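Local coordinates for protein putative L-alanine-DL-glutamate epimerase (Burkholderia xenovorans, PDB 3SN0) that belongs to the mandelate racemase/muconate lactonizing enzyme family, binds magnesium and small dicarboxylates such as fumarate, and probably acts as a racemase or epimerase, at residues Y122-P127 with I341-I346. Residues are numbered along the deposited sequence; the frame is centred on the assembly and turned at random.
Sequences YWSHCP and IMETDI. With FUM (fumaric acid), chain C.
His125 is gripped at both nitrogens, between a carboxylate of the protein and one of the bound ligand: ND1 gives a short bond of 2.6 Å to Asp345 OD1, and NE2 donates to fumarate O7 at 2.9 Å. Asp345 OD1 receives ND1 on its syn lone pair and close to the imidazole plane, although the carboxylate itself is turned 65° against the ring. A chi1 of -74° sets CG of Asp345 beside its own backbone N and swings the end of the side chain nearer to 122-127, with OD1 at ND1. With both ring nitrogens bonded, the imidazole has little freedom to rotate. Beside it, Ser124 OG donates to Glu343 OE2 at 2.6 Å, meeting the oxygen on its anti side. Both pairs lie at the C-terminal ends of two parallel strands, the usual active-site side of such barrels, where the last barrel strand, 342-344, pairs with the first, 118-123, and closes the barrel of the enolase-superfamily fold; Asn165, Arg178 and Asn221 also contribute to the fumarate site. Three backbone bonds join the strands, the straightest from Ser124 N to Thr344 O (172°). On the face with Glu343, a CH-pi contact sets Glu343 CA over one face of the Tyr122 ring, toward its rim and 3.8 Å from the centroid, and Ile341 CG2 meets the ring edge; Tyr122 OH bonds to Lys163, a 2-oxoglutarate-binding residue. On the face with Thr344, Ile346 CB makes a second CH-pi contact, centred over the five-membered ring of Trp123 at 3.5 Å, opposite Cys126 SG, while Trp123 NE1 bonds to Asp347.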
loop_
_atom_site.group_PDB
_atom_site.type_symbol
_atom_site.label_atom_id
_atom_site.label_comp_id
_atom_site.label_asym_id
_atom_site.label_seq_id
_atom_site.Cartn_x
_atom_site.Cartn_y
_atom_site.Cartn_z
ATOM N N TYR A 122 -0.613 -6.264 38.157
ATOM C CA TYR A 122 -0.154 -7.646 38.151
ATOM C C TYR A 122 1.162 -7.773 38.922
ATOM O O TYR A 122 1.984 -6.840 38.951
ATOM C CB TYR A 122 -0.035 -8.212 36.748
ATOM C CG TYR A 122 1.026 -7.633 35.846
ATOM C CD1 TYR A 122 2.310 -8.176 35.820
ATOM C CD2 TYR A 122 0.734 -6.600 34.959
ATOM C CE1 TYR A 122 3.283 -7.682 34.963
ATOM C CE2 TYR A 122 1.707 -6.100 34.096
ATOM C CZ TYR A 122 2.969 -6.668 34.084
ATOM O OH TYR A 122 3.945 -6.180 33.244
ATOM N N TRP A 123 1.329 -8.928 39.555
ATOM C CA TRP A 123 2.540 -9.277 40.289
ATOM C C TRP A 123 3.524 -9.809 39.253
ATOM O O TRP A 123 3.384 -10.928 38.734
ATOM C CB TRP A 123 2.222 -10.333 41.353
ATOM C CG TRP A 123 3.380 -10.870 42.144
ATOM C CD1 TRP A 123 4.708 -10.773 41.851
ATOM C CD2 TRP A 123 3.296 -11.650 43.337
ATOM N NE1 TRP A 123 5.459 -11.416 42.800
ATOM C CE2 TRP A 123 4.618 -11.979 43.718
ATOM C CE3 TRP A 123 2.230 -12.105 44.123
ATOM C CZ2 TRP A 123 4.910 -12.741 44.852
ATOM C CZ3 TRP A 123 2.522 -12.852 45.266
ATOM C CH2 TRP A 123 3.850 -13.162 45.616
ATOM N N SER A 124 4.504 -8.979 38.957
ATOM C CA SER A 124 5.463 -9.245 37.902
ATOM C C SER A 124 6.599 -10.130 38.387
ATOM O O SER A 124 6.806 -10.296 39.585
ATOM C CB SER A 124 5.991 -7.915 37.366
ATOM O OG SER A 124 6.624 -8.102 36.120
ATOM N N HIS A 125 7.371 -10.670 37.449
ATOM C CA HIS A 125 8.514 -11.526 37.784
ATOM C C HIS A 125 8.133 -12.572 38.829
ATOM O O HIS A 125 8.789 -12.730 39.847
ATOM C CB HIS A 125 9.695 -10.663 38.220
ATOM C CG HIS A 125 10.044 -9.620 37.199
ATOM N ND1 HIS A 125 9.620 -8.311 37.302
ATOM C CD2 HIS A 125 10.689 -9.717 36.015
ATOM C CE1 HIS A 125 10.013 -7.643 36.229
ATOM N NE2 HIS A 125 10.670 -8.471 35.435
ATOM N N CYS A 126 7.048 -13.275 38.516
ATOM C CA CYS A 126 6.393 -14.203 39.410
ATOM C C CYS A 126 6.176 -15.525 38.683
ATOM O O CYS A 126 5.223 -15.651 37.881
ATOM C CB CYS A 126 5.054 -13.626 39.841
ATOM S SG CYS A 126 4.117 -14.695 40.974
ATOM N N PRO A 127 7.025 -16.523 38.952
ATOM C CA PRO A 127 8.039 -16.642 40.011
ATOM C C PRO A 127 9.477 -16.310 39.585
ATOM O O PRO A 127 10.427 -16.708 40.257
ATOM C CB PRO A 127 7.933 -18.122 40.397
ATOM C CG PRO A 127 7.525 -18.804 39.106
ATOM C CD PRO A 127 6.893 -17.783 38.206
ATOM N N ILE A 341 -3.509 -1.911 32.712
ATOM C CA ILE A 341 -3.134 -2.550 33.972
ATOM C C ILE A 341 -1.789 -1.920 34.375
ATOM O O ILE A 341 -1.138 -1.262 33.533
ATOM C CB ILE A 341 -3.014 -4.082 33.824
ATOM C CG1 ILE A 341 -2.932 -4.766 35.188
ATOM C CG2 ILE A 341 -1.796 -4.476 32.999
ATOM C CD1 ILE A 341 -3.279 -6.263 35.126
HETATM N N MSE A 342 -1.373 -2.079 35.634
HETATM C CA MSE A 342 -0.034 -1.645 36.049
HETATM C C MSE A 342 0.803 -2.795 36.579
HETATM O O MSE A 342 0.351 -3.609 37.379
HETATM C CB MSE A 342 -0.055 -0.519 37.090
HETATM C CG MSE A 342 1.414 -0.061 37.556
HETATM SE SE MSE A 342 1.114 1.526 38.507
HETATM C CE MSE A 342 2.718 1.419 39.690
ATOM N N GLU A 343 2.022 -2.876 36.074
ATOM C CA GLU A 343 3.006 -3.837 36.532
ATOM C C GLU A 343 3.538 -3.419 37.881
ATOM O O GLU A 343 3.731 -2.229 38.145
ATOM C CB GLU A 343 4.175 -3.853 35.548
ATOM C CG GLU A 343 5.258 -4.835 35.916
ATOM C CD GLU A 343 6.454 -4.806 34.996
ATOM O OE1 GLU A 343 6.623 -3.849 34.211
ATOM O OE2 GLU A 343 7.236 -5.763 35.072
ATOM N N THR A 344 3.803 -4.390 38.735
ATOM C CA THR A 344 4.602 -4.102 39.900
ATOM C C THR A 344 5.249 -5.384 40.399
ATOM O O THR A 344 4.698 -6.460 40.208
ATOM C CB THR A 344 3.760 -3.440 41.019
ATOM O OG1 THR A 344 4.631 -2.762 41.922
ATOM C CG2 THR A 344 2.951 -4.486 41.775
ATOM N N ASP A 345 6.421 -5.251 41.019
ATOM C CA ASP A 345 7.073 -6.387 41.692
ATOM C C ASP A 345 6.588 -6.431 43.148
ATOM O O ASP A 345 6.704 -5.458 43.896
ATOM C CB ASP A 345 8.586 -6.266 41.661
ATOM C CG ASP A 345 9.185 -6.549 40.279
ATOM O OD1 ASP A 345 8.590 -7.310 39.480
ATOM O OD2 ASP A 345 10.266 -5.990 40.006
ATOM N N ILE A 346 6.057 -7.573 43.555
ATOM C CA ILE A 346 5.605 -7.752 44.914
ATOM C C ILE A 346 6.730 -8.364 45.762
ATOM O O ILE A 346 6.752 -8.191 46.966
ATOM C CB ILE A 346 4.306 -8.605 44.923
ATOM C CG1 ILE A 346 3.181 -7.821 44.258
ATOM C CG2 ILE A 346 3.924 -9.053 46.324
ATOM C CD1 ILE A 346 2.904 -6.436 44.891
HETATM O OXT FUM C . 15.247 -11.875 31.437
HETATM C C FUM C . 15.421 -10.724 31.917
HETATM O O FUM C . 16.580 -10.302 32.161
HETATM C C4 FUM C . 14.281 -9.841 32.257
HETATM C C5 FUM C . 13.012 -10.197 32.039
HETATM C C6 FUM C . 11.891 -9.282 32.378
HETATM O O7 FUM C . 12.149 -8.205 32.982
HETATM O O8 FUM C . 10.713 -9.607 32.047
HETATM O O HOH W 1 8.017 -9.578 42.089
#